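PDB 3LID: putative sensory box/GGDEF family protein, which probably senses an extracellular signal through its extracellular PDC-fold domain and, through its GGDEF domain, probably makes cyclic di-GMP from two GTP. Local coordinates for residues Gln81-Asp86 / Arg111-Arg116; Gln123-Glu128 / Leu155-Val160; Glu192-Lys197 / His262-Leu267. All blocks are in the same frame, centred on the assembly; numbering follows the deposited sequence.

Interaction 1: residues Gln81-Asp86 / Arg111-Arg116. With PO4 (phosphate ion), chain C.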
loop_
_atom_site.group_PDB
_atom_site.type_symbol
_atom_site.label_atom_id
_atom_site.label_comp_id
_atom_site.label_asym_id
_atom_site.label_seq_id
_atom_site.Cartn_x
_atom_site.Cartn_y
_atom_site.Cartn_z
ATOM N N GLN A 81 -7.178 -8.979 -1.616
ATOM C CA GLN A 81 -8.157 -9.614 -2.493
ATOM C C GLN A 81 -7.582 -9.738 -3.848
ATOM O O GLN A 81 -6.756 -8.950 -4.232
ATOM C CB GLN A 81 -9.412 -8.670 -2.697
ATOM C CG GLN A 81 -10.126 -8.373 -1.384
ATOM C CD GLN A 81 -11.353 -7.501 -1.656
ATOM O OE1 GLN A 81 -11.347 -6.258 -1.458
ATOM N NE2 GLN A 81 -12.384 -8.141 -2.175
ATOM N N ILE A 82 -8.070 -10.735 -4.609
ATOM C CA ILE A 82 -7.720 -10.923 -5.996
ATOM C C ILE A 82 -9.070 -11.251 -6.655
ATOM O O ILE A 82 -9.752 -12.185 -6.208
ATOM C CB ILE A 82 -6.773 -12.104 -6.210
ATOM C CG1 ILE A 82 -5.448 -11.791 -5.437
ATOM C CG2 ILE A 82 -6.483 -12.294 -7.758
ATOM C CD1 ILE A 82 -4.482 -13.013 -5.512
ATOM N N ARG A 83 -9.464 -10.426 -7.627
ATOM C CA ARG A 83 -10.800 -10.545 -8.191
ATOM C C ARG A 83 -10.788 -10.468 -9.690
ATOM O O ARG A 83 -9.919 -9.878 -10.343
ATOM C CB ARG A 83 -11.612 -9.357 -7.752
ATOM C CG ARG A 83 -12.004 -9.459 -6.242
ATOM C CD ARG A 83 -12.838 -8.223 -5.776
ATOM N NE ARG A 83 -11.930 -7.045 -5.757
ATOM C CZ ARG A 83 -12.348 -5.816 -5.421
ATOM N NH1 ARG A 83 -13.661 -5.593 -5.108
ATOM N NH2 ARG A 83 -11.467 -4.806 -5.346
ATOM N N PHE A 84 -11.849 -11.041 -10.263
ATOM C CA PHE A 84 -12.132 -10.794 -11.664
ATOM C C PHE A 84 -13.547 -10.180 -11.684
ATOM O O PHE A 84 -14.483 -10.710 -11.055
ATOM C CB PHE A 84 -12.152 -12.101 -12.498
ATOM C CG PHE A 84 -12.322 -11.826 -13.955
ATOM C CD1 PHE A 84 -11.246 -11.347 -14.707
ATOM C CD2 PHE A 84 -13.614 -11.895 -14.535
ATOM C CE1 PHE A 84 -11.391 -11.026 -16.035
ATOM C CE2 PHE A 84 -13.791 -11.548 -15.959
ATOM C CZ PHE A 84 -12.639 -11.139 -16.668
ATOM N N LEU A 85 -13.669 -9.000 -12.311
ATOM C CA LEU A 85 -14.971 -8.315 -12.520
ATOM C C LEU A 85 -15.320 -8.454 -13.994
ATOM O O LEU A 85 -14.478 -8.346 -14.874
ATOM C CB LEU A 85 -14.867 -6.783 -12.178
ATOM C CG LEU A 85 -14.924 -6.439 -10.673
ATOM C CD1 LEU A 85 -13.827 -7.112 -9.843
ATOM C CD2 LEU A 85 -14.684 -4.844 -10.599
ATOM N N ASP A 86 -16.611 -8.653 -14.267
ATOM C CA ASP A 86 -16.955 -8.724 -15.696
ATOM C C ASP A 86 -17.051 -7.329 -16.292
ATOM O O ASP A 86 -16.806 -6.314 -15.576
ATOM C CB ASP A 86 -18.232 -9.560 -15.840
ATOM C CG ASP A 86 -19.494 -8.891 -15.280
ATOM O OD1 ASP A 86 -19.585 -7.666 -14.946
ATOM O OD2 ASP A 86 -20.508 -9.670 -15.131
ATOM N N ARG A 111 -20.393 -8.459 -5.646
ATOM C CA ARG A 111 -21.135 -7.186 -5.719
ATOM C C ARG A 111 -20.910 -6.481 -7.033
ATOM O O ARG A 111 -19.951 -6.749 -7.774
ATOM C CB ARG A 111 -20.601 -6.232 -4.657
ATOM C CG ARG A 111 -20.981 -6.611 -3.220
ATOM C CD ARG A 111 -19.944 -7.534 -2.539
ATOM N NE ARG A 111 -18.491 -7.290 -2.750
ATOM C CZ ARG A 111 -17.661 -6.600 -1.957
ATOM N NH1 ARG A 111 -18.076 -5.993 -0.825
ATOM N NH2 ARG A 111 -16.404 -6.516 -2.300
ATOM N N ASP A 112 -21.853 -5.578 -7.329
ATOM C CA ASP A 112 -21.683 -4.711 -8.502
ATOM C C ASP A 112 -20.844 -3.488 -8.102
ATOM O O ASP A 112 -21.293 -2.654 -7.306
ATOM C CB ASP A 112 -23.114 -4.237 -8.874
ATOM C CG ASP A 112 -23.126 -3.242 -9.971
ATOM O OD1 ASP A 112 -22.071 -2.801 -10.486
ATOM O OD2 ASP A 112 -24.263 -2.941 -10.361
ATOM N N LYS A 113 -19.617 -3.379 -8.663
ATOM C CA LYS A 113 -18.666 -2.323 -8.317
ATOM C C LYS A 113 -18.660 -1.225 -9.351
ATOM O O LYS A 113 -17.753 -0.380 -9.401
ATOM C CB LYS A 113 -17.271 -2.907 -8.217
ATOM C CG LYS A 113 -17.166 -3.821 -7.038
ATOM C CD LYS A 113 -16.989 -3.029 -5.708
ATOM C CE LYS A 113 -17.095 -3.976 -4.525
ATOM N NZ LYS A 113 -16.696 -3.273 -3.209
ATOM N N SER A 114 -19.683 -1.251 -10.229
ATOM C CA SER A 114 -19.643 -0.306 -11.333
ATOM C C SER A 114 -19.690 1.178 -10.965
ATOM O O SER A 114 -19.268 2.020 -11.823
ATOM C CB SER A 114 -20.715 -0.647 -12.362
ATOM O OG SER A 114 -21.991 -0.418 -11.767
ATOM N N ALA A 115 -20.167 1.533 -9.764
ATOM C CA ALA A 115 -20.222 2.952 -9.359
ATOM C C ALA A 115 -18.868 3.473 -8.844
ATOM O O ALA A 115 -18.673 4.694 -8.728
ATOM C CB ALA A 115 -21.251 3.159 -8.282
ATOM N N ARG A 116 -17.907 2.574 -8.627
ATOM C CA ARG A 116 -16.641 2.994 -8.058
ATOM C C ARG A 116 -15.770 3.682 -9.076
ATOM O O ARG A 116 -15.669 3.255 -10.225
ATOM C CB ARG A 116 -15.889 1.786 -7.553
ATOM C CG ARG A 116 -16.581 1.206 -6.232
ATOM C CD ARG A 116 -16.575 2.176 -5.047
ATOM N NE ARG A 116 -15.180 2.361 -4.503
ATOM C CZ ARG A 116 -14.562 1.474 -3.709
ATOM N NH1 ARG A 116 -15.161 0.293 -3.349
ATOM N NH2 ARG A 116 -13.274 1.746 -3.286
HETATM P P PO4 C . -12.918 -2.552 -2.910
HETATM O O1 PO4 C . -12.997 -3.700 -1.887
HETATM O O2 PO4 C . -14.077 -2.854 -3.870
HETATM O O3 PO4 C . -11.631 -2.564 -3.683
HETATM O O4 PO4 C . -13.141 -1.209 -2.224
#

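Interaction 2: residues Gln123-Glu128 / Leu155-Val160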
loop_
_atom_site.group_PDB
_atom_site.type_symbol
_atom_site.label_atom_id
_atom_site.label_comp_id
_atom_site.label_asym_id
_atom_site.label_seq_id
_atom_site.Cartn_x
_atom_site.Cartn_y
_atom_site.Cartn_z
ATOM N N GLN A 123 -11.999 0.855 -16.820
ATOM C CA GLN A 123 -12.683 0.728 -18.115
ATOM C C GLN A 123 -11.971 1.535 -19.172
ATOM O O GLN A 123 -11.990 1.177 -20.341
ATOM C CB GLN A 123 -14.093 1.301 -18.007
ATOM C CG GLN A 123 -15.043 0.476 -17.166
ATOM C CD GLN A 123 -16.479 0.999 -17.223
ATOM O OE1 GLN A 123 -16.798 2.021 -16.602
ATOM N NE2 GLN A 123 -17.339 0.293 -17.947
ATOM N N SER A 124 -11.426 2.694 -18.763
ATOM C CA SER A 124 -10.628 3.544 -19.650
ATOM C C SER A 124 -9.302 2.979 -20.153
ATOM O O SER A 124 -8.729 3.470 -21.151
ATOM C CB SER A 124 -10.385 4.906 -18.963
ATOM O OG SER A 124 -9.214 4.897 -18.179
ATOM N N LEU A 125 -8.796 1.913 -19.540
ATOM C CA LEU A 125 -7.545 1.280 -19.922
ATOM C C LEU A 125 -7.695 0.486 -21.220
ATOM O O LEU A 125 -8.816 0.120 -21.602
ATOM C CB LEU A 125 -7.001 0.388 -18.816
ATOM C CG LEU A 125 -6.795 1.108 -17.454
ATOM C CD1 LEU A 125 -6.389 -0.043 -16.421
ATOM C CD2 LEU A 125 -5.638 2.155 -17.570
ATOM N N ASP A 126 -6.586 0.233 -21.875
ATOM C CA ASP A 126 -6.599 -0.659 -23.049
ATOM C C ASP A 126 -6.633 -2.111 -22.626
ATOM O O ASP A 126 -6.283 -2.439 -21.514
ATOM C CB ASP A 126 -5.346 -0.443 -23.897
ATOM C CG ASP A 126 -5.327 0.932 -24.552
ATOM O OD1 ASP A 126 -6.371 1.548 -24.782
ATOM O OD2 ASP A 126 -4.230 1.397 -24.831
ATOM N N ASN A 127 -7.011 -3.008 -23.545
ATOM C CA ASN A 127 -6.909 -4.444 -23.245
ATOM C C ASN A 127 -5.484 -4.818 -22.892
ATOM O O ASN A 127 -4.578 -4.426 -23.599
ATOM C CB ASN A 127 -7.382 -5.332 -24.433
ATOM C CG ASN A 127 -8.879 -5.188 -24.732
ATOM O OD1 ASN A 127 -9.650 -4.816 -23.870
ATOM N ND2 ASN A 127 -9.299 -5.604 -25.958
ATOM N N GLU A 128 -5.301 -5.513 -21.766
ATOM C CA GLU A 128 -4.078 -6.119 -21.304
ATOM C C GLU A 128 -3.140 -5.051 -20.740
ATOM O O GLU A 128 -2.029 -5.349 -20.373
ATOM C CB GLU A 128 -3.421 -6.976 -22.399
ATOM C CG GLU A 128 -3.841 -8.443 -22.343
ATOM C CD GLU A 128 -5.303 -8.701 -22.687
ATOM O OE1 GLU A 128 -5.940 -9.502 -21.996
ATOM O OE2 GLU A 128 -5.781 -8.077 -23.644
ATOM N N LEU A 155 -5.038 -2.813 -11.780
ATOM C CA LEU A 155 -6.180 -2.959 -12.691
ATOM C C LEU A 155 -5.679 -3.383 -14.041
ATOM O O LEU A 155 -4.717 -2.844 -14.518
ATOM C CB LEU A 155 -6.823 -1.606 -12.812
ATOM C CG LEU A 155 -7.220 -0.975 -11.475
ATOM C CD1 LEU A 155 -7.676 0.473 -11.764
ATOM C CD2 LEU A 155 -8.486 -1.789 -10.860
ATOM N N MET A 156 -6.335 -4.403 -14.649
ATOM C CA MET A 156 -5.892 -4.880 -15.971
ATOM C C MET A 156 -7.133 -5.435 -16.686
ATOM O O MET A 156 -7.636 -6.515 -16.301
ATOM C CB MET A 156 -4.809 -5.965 -15.754
ATOM C CG MET A 156 -4.235 -6.562 -17.048
ATOM S SD MET A 156 -3.170 -7.900 -16.650
ATOM C CE MET A 156 -2.896 -8.283 -18.346
ATOM N N PRO A 157 -7.549 -4.775 -17.771
ATOM C CA PRO A 157 -8.669 -5.385 -18.577
ATOM C C PRO A 157 -8.107 -6.633 -19.285
ATOM O O PRO A 157 -6.929 -6.645 -19.722
ATOM C CB PRO A 157 -9.021 -4.319 -19.608
ATOM C CG PRO A 157 -8.361 -3.003 -18.984
ATOM C CD PRO A 157 -7.121 -3.466 -18.293
ATOM N N ILE A 158 -8.924 -7.708 -19.367
ATOM C CA ILE A 158 -8.472 -8.972 -19.867
ATOM C C ILE A 158 -9.394 -9.271 -21.102
ATOM O O ILE A 158 -10.595 -9.153 -20.997
ATOM C CB ILE A 158 -8.677 -10.138 -18.860
ATOM C CG1 ILE A 158 -7.865 -9.851 -17.544
ATOM C CG2 ILE A 158 -8.134 -11.474 -19.563
ATOM C CD1 ILE A 158 -6.358 -9.620 -17.803
ATOM N N SER A 159 -8.750 -9.629 -22.206
ATOM C CA SER A 159 -9.512 -9.901 -23.449
ATOM C C SER A 159 -9.220 -11.319 -23.965
ATOM O O SER A 159 -8.199 -11.972 -23.632
ATOM C CB SER A 159 -9.208 -8.858 -24.517
ATOM O OG SER A 159 -7.834 -8.909 -24.918
ATOM N N VAL A 160 -10.131 -11.817 -24.811
ATOM C CA VAL A 160 -9.982 -13.162 -25.457
ATOM C C VAL A 160 -10.346 -12.864 -26.921
ATOM O O VAL A 160 -11.450 -12.311 -27.161
ATOM C CB VAL A 160 -10.957 -14.190 -24.900
ATOM C CG1 VAL A 160 -10.955 -15.464 -25.763
ATOM C CG2 VAL A 160 -10.588 -14.565 -23.462
#

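Interaction 3: residues Glu192-Lys197 / His262-Leu267. With EDO (1,2-ethanediol), chain H.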
loop_
_atom_site.group_PDB
_atom_site.type_symbol
_atom_site.label_atom_id
_atom_site.label_comp_id
_atom_site.label_asym_id
_atom_site.label_seq_id
_atom_site.Cartn_x
_atom_site.Cartn_y
_atom_site.Cartn_z
ATOM N N GLU A 192 6.785 6.678 8.841
ATOM C CA GLU A 192 5.381 6.987 8.601
ATOM C C GLU A 192 5.242 7.208 7.101
ATOM O O GLU A 192 6.203 7.644 6.426
ATOM C CB GLU A 192 4.961 8.277 9.363
ATOM C CG GLU A 192 4.870 7.999 10.858
ATOM C CD GLU A 192 4.654 9.261 11.682
ATOM O OE1 GLU A 192 5.545 10.124 11.649
ATOM O OE2 GLU A 192 3.610 9.387 12.344
ATOM N N LEU A 193 4.045 6.947 6.552
ATOM C CA LEU A 193 3.826 7.278 5.160
ATOM C C LEU A 193 2.808 8.388 5.088
ATOM O O LEU A 193 1.706 8.282 5.649
ATOM C CB LEU A 193 3.166 6.053 4.393
ATOM C CG LEU A 193 4.042 4.790 4.457
ATOM C CD1 LEU A 193 3.232 3.604 3.732
ATOM C CD2 LEU A 193 5.337 5.060 3.702
ATOM N N VAL A 194 3.158 9.425 4.376
ATOM C CA VAL A 194 2.355 10.622 4.159
ATOM C C VAL A 194 2.108 10.780 2.739
ATOM O O VAL A 194 3.036 10.828 1.903
ATOM C CB VAL A 194 3.121 11.894 4.747
ATOM C CG1 VAL A 194 2.293 13.134 4.469
ATOM C CG2 VAL A 194 3.251 11.697 6.243
ATOM N N LYS A 195 0.823 10.937 2.355
ATOM C CA LYS A 195 0.514 11.053 0.956
ATOM C C LYS A 195 0.803 12.422 0.384
ATOM O O LYS A 195 1.085 13.376 1.121
ATOM C CB LYS A 195 -1.018 10.844 0.767
ATOM C CG LYS A 195 -1.325 9.351 1.121
ATOM C CD LYS A 195 -2.791 9.087 0.591
ATOM C CE LYS A 195 -3.764 9.872 1.506
ATOM N NZ LYS A 195 -5.265 9.573 1.001
ATOM N N HIS A 196 0.706 12.517 -0.910
ATOM C CA HIS A 196 0.936 13.772 -1.633
ATOM C C HIS A 196 0.023 14.890 -1.111
ATOM O O HIS A 196 0.386 16.125 -1.133
ATOM C CB HIS A 196 0.613 13.459 -3.094
ATOM C CG HIS A 196 0.652 14.635 -3.999
ATOM N ND1 HIS A 196 1.789 15.397 -4.167
ATOM C CD2 HIS A 196 -0.295 15.161 -4.817
ATOM C CE1 HIS A 196 1.532 16.365 -5.026
ATOM N NE2 HIS A 196 0.281 16.246 -5.440
ATOM N N LYS A 197 -1.185 14.489 -0.684
ATOM C CA LYS A 197 -2.134 15.452 -0.070
ATOM C C LYS A 197 -1.857 15.819 1.365
ATOM O O LYS A 197 -2.590 16.645 1.904
ATOM C CB LYS A 197 -3.547 14.877 -0.057
ATOM C CG LYS A 197 -3.634 13.633 1.018
ATOM C CD LYS A 197 -5.235 13.442 0.536
ATOM C CE LYS A 197 -5.488 13.678 -0.911
ATOM N NZ LYS A 197 -6.768 14.524 -1.420
ATOM N N HIS A 262 5.421 10.027 0.568
ATOM C CA HIS A 262 6.569 10.588 1.378
ATOM C C HIS A 262 6.811 9.724 2.563
ATOM O O HIS A 262 5.888 9.329 3.273
ATOM C CB HIS A 262 6.188 12.009 1.843
ATOM C CG HIS A 262 5.801 12.901 0.709
ATOM N ND1 HIS A 262 6.699 13.278 -0.280
ATOM C CD2 HIS A 262 4.627 13.535 0.413
ATOM C CE1 HIS A 262 6.101 14.092 -1.136
ATOM N NE2 HIS A 262 4.851 14.280 -0.740
ATOM N N LEU A 263 8.073 9.360 2.785
ATOM C CA LEU A 263 8.396 8.497 3.893
ATOM C C LEU A 263 9.019 9.459 4.940
ATOM O O LEU A 263 9.907 10.239 4.610
ATOM C CB LEU A 263 9.477 7.471 3.507
ATOM C CG LEU A 263 8.978 6.234 2.707
ATOM C CD1 LEU A 263 8.100 6.609 1.518
ATOM C CD2 LEU A 263 10.270 5.503 2.210
ATOM N N ILE A 264 8.549 9.340 6.159
ATOM C CA ILE A 264 8.922 10.309 7.248
ATOM C C ILE A 264 9.401 9.594 8.441
ATOM O O ILE A 264 8.794 8.624 8.901
ATOM C CB ILE A 264 7.686 11.093 7.622
ATOM C CG1 ILE A 264 7.091 11.838 6.401
ATOM C CG2 ILE A 264 7.919 12.055 8.852
ATOM C CD1 ILE A 264 7.939 12.873 5.795
ATOM N N ILE A 265 10.497 10.118 9.055
ATOM C CA ILE A 265 10.894 9.695 10.358
ATOM C C ILE A 265 10.814 10.987 11.180
ATOM O O ILE A 265 11.501 11.938 10.861
ATOM C CB ILE A 265 12.315 9.098 10.387
ATOM C CG1 ILE A 265 12.273 7.774 9.635
ATOM C CG2 ILE A 265 12.787 8.809 11.854
ATOM C CD1 ILE A 265 13.590 7.115 9.427
ATOM N N ASP A 266 9.929 10.993 12.163
ATOM C CA ASP A 266 9.608 12.187 12.975
ATOM C C ASP A 266 9.923 11.805 14.415
ATOM O O ASP A 266 9.303 10.928 14.983
ATOM C CB ASP A 266 8.127 12.598 12.729
ATOM C CG ASP A 266 7.602 13.622 13.713
ATOM O OD1 ASP A 266 8.346 14.023 14.651
ATOM O OD2 ASP A 266 6.406 13.989 13.567
ATOM N N LEU A 267 10.967 12.419 15.009
ATOM C CA LEU A 267 11.318 12.130 16.406
ATOM C C LEU A 267 11.267 13.440 17.224
ATOM O O LEU A 267 11.782 14.499 16.789
ATOM C CB LEU A 267 12.756 11.656 16.472
ATOM C CG LEU A 267 12.918 10.301 15.785
ATOM C CD1 LEU A 267 14.348 10.182 15.292
ATOM C CD2 LEU A 267 12.551 9.265 16.816
HETATM C C1 EDO H . -7.267 7.375 3.022
HETATM O O1 EDO H . -6.272 8.340 3.549
HETATM C C2 EDO H . -6.512 6.280 2.293
HETATM O O2 EDO H . -5.954 6.824 1.088
HETATM O O HOH W 1 8.072 8.766 12.109
HETATM O O HOH W 2 5.145 12.704 11.508
HETATM O O HOH W 3 3.683 15.834 -2.693
#

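Interaction 1: residues Gln81-Asp86 / Arg111-Arg116
Oxygen O2 of a bound phosphate ion is held, within the two segments, by two cationic donors, one from each. K113 NZ lies 2.7 Å from phosphate O2, and R83 NH1 reaches the same O2 over 3.0 Å in a fairly straight bond (N-H...O 160°). The other terminal nitrogen of the R83 guanidinium, NH2, donates to phosphate O3 at 2.8 Å, so the group meets the ion with its edge, O2 and K113 CE both near its plane. A bend at chi3 (-70°) turns this edge away from strand 79-86 and toward the ion. R116 comes to another corner, also edge-on: its NH1 lies 2.8 Å from phosphate O4, while the NH2 bond to O4 is weak. R153, Y118, R139 and N171 add further bonds to the phosphate. Nearer the backbones the segments touch lightly, through L85 CD2 against K113 CB at 4.0 Å, the two side chains crossing obliquely. R111, bent at chi2 and chi3, brings NH2 to within 4.0 Å of R83 NH1, and K113 NZ sits 3.2 Å above its guanidinium plane, toward the rim. E91 bridges R83 and R111, and D140 pairs with R111 as well. In the loop, D112 OD1 accepts from S114 N, an Asx turn, and also from S114 OG. So many clustered cations, even with E91, D140 and E136 nearby, would probably dispose the pocket to bind an anion; the phosphate probably came from the crystallisation liquor, and its place is consistent with the ligand pocket of PDC sensors.

Interaction 2: residues Gln123-Glu128 / Leu155-Val160
Hydrogen bonds concentrate on E128, which joins P157 and S159 by backbone and side chain alike. Its carboxylate closes on one residue like a two-pronged clamp: S159 N donates to E128 OE1 at 2.8 Å (N-H...O 167°), and S159 OG donates to E128 OE2 at 2.6 Å. Both oxygens use their syn lone pairs, which fixes the rotation of the group. To get there the side chain folds back at chi2 (68°) from a CB that points away from the strand, with chi1 standing off the staggered positions. The third bond is main chain to main chain, E128 N to P157 O at 2.8 Å, with the donor well above the carbonyl plane.

Strand 150-160 is an inner strand of the seven-stranded antiparallel sheet of the PDC (Cache) sensor fold. L155 pairs by its backbone with S131 on strand 131-140; farther along, the segment that leaves helix 117-124 lies against the strand, its direction 60° from that of the strand.

Apolar packing centres on L125 and P157, whose ring points at the turn. P157 CG lies 3.7 Å from L125 CB. L125 continues past the ring so that CD1 meets L155 CB at 4.0 Å, the two leucines crossing at about a right angle.

Van der Waals contacts also involve polar groups. P157 CG lies 3.3 Å from D126 O. M156, fully extended with CG anti to the backbone N, brings its methyl CE to 3.7 Å from E128 O. At the far end the N127 amide lies against the S159 side chain, N127 ND2 3.6 Å from S159 CB, while N127 OD1 accepts from R164 NE. That arginine also bonds the carbonyls of Q123 and L125, near the end of the helix.

Interaction 3: residues Glu192-Lys197 / His262-Leu267
An antiparallel beta ladder in the second sheet of this double PDC-type sensor joins strands 189-195 and 260-268. Three successive pairs define its register: E192 with I264 and V194 with H262 are hydrogen-bonded, and L193 with L263 between them is non-hydrogen-bonded. The segment axes run 135° apart, so the ladder is strongly twisted. Its four main-chain bonds all lie in the carbonyl planes; E192 N to I264 O, at 2.8 Å, is among the straightest (172°).

On one face L193 and L263 lie side by side pointing the same way, L193 CD2 3.8 Å from L263 CD1, and both pack on the long helix 9-45, against Y30 and L23. The other face carries E192, V194, H262 and I264. There V194 CG2, anti to the carbonyl carbon, crosses obliquely over I264 CG1 at 3.8 Å.

E192 stretches out beyond CG along this second face toward D266, so two carboxylates come close, OE1 of E192 4.4 Å from OD2 of D266. Water 2 donates to both, and water 1 donates to E192 OE1 while accepting from D266 N; the repulsion between the two carboxylates is probably eased further by R208 and S203 at E192 and by Y226 at D266. Such a proximity could raise the proton affinity of one of the pair.

At the opposite end K195 NZ holds both hydroxyls of an ethanediol, probably from the crystallisation liquor, and pairs with D212. H262 meets W230 nearly ring-perpendicular, and its ND1 is tied to S252. Water 3, in the plane of the H262 ring, is hydrogen-bonded to H262 NE2 at 2.8 Å and to H196 ND1 at a short 2.4 Å.

How the interactions relate
From the N terminus, the long helix 9-45 comes before all three contacts and packs on L193 and L263 of interaction 3. Interaction 1 closes the first loop, bringing the 111-116 turn back to strand 79-86. Interaction 2 then closes a second, from the end of helix 117-124 to strand 150-160. These two share the seven-stranded sheet and touch through F84 CE1 and I158 CG1, 4.0 Å apart. Interaction 3 closes the longest loop, 64 residues, its centre about 31 and 33 Å from those of interactions 1 and 2. The loops follow in series, none nesting or crossing, so interactions 1 and 2 tie together parts of the seven-stranded half, and interaction 3 joins two strands of the other sheet.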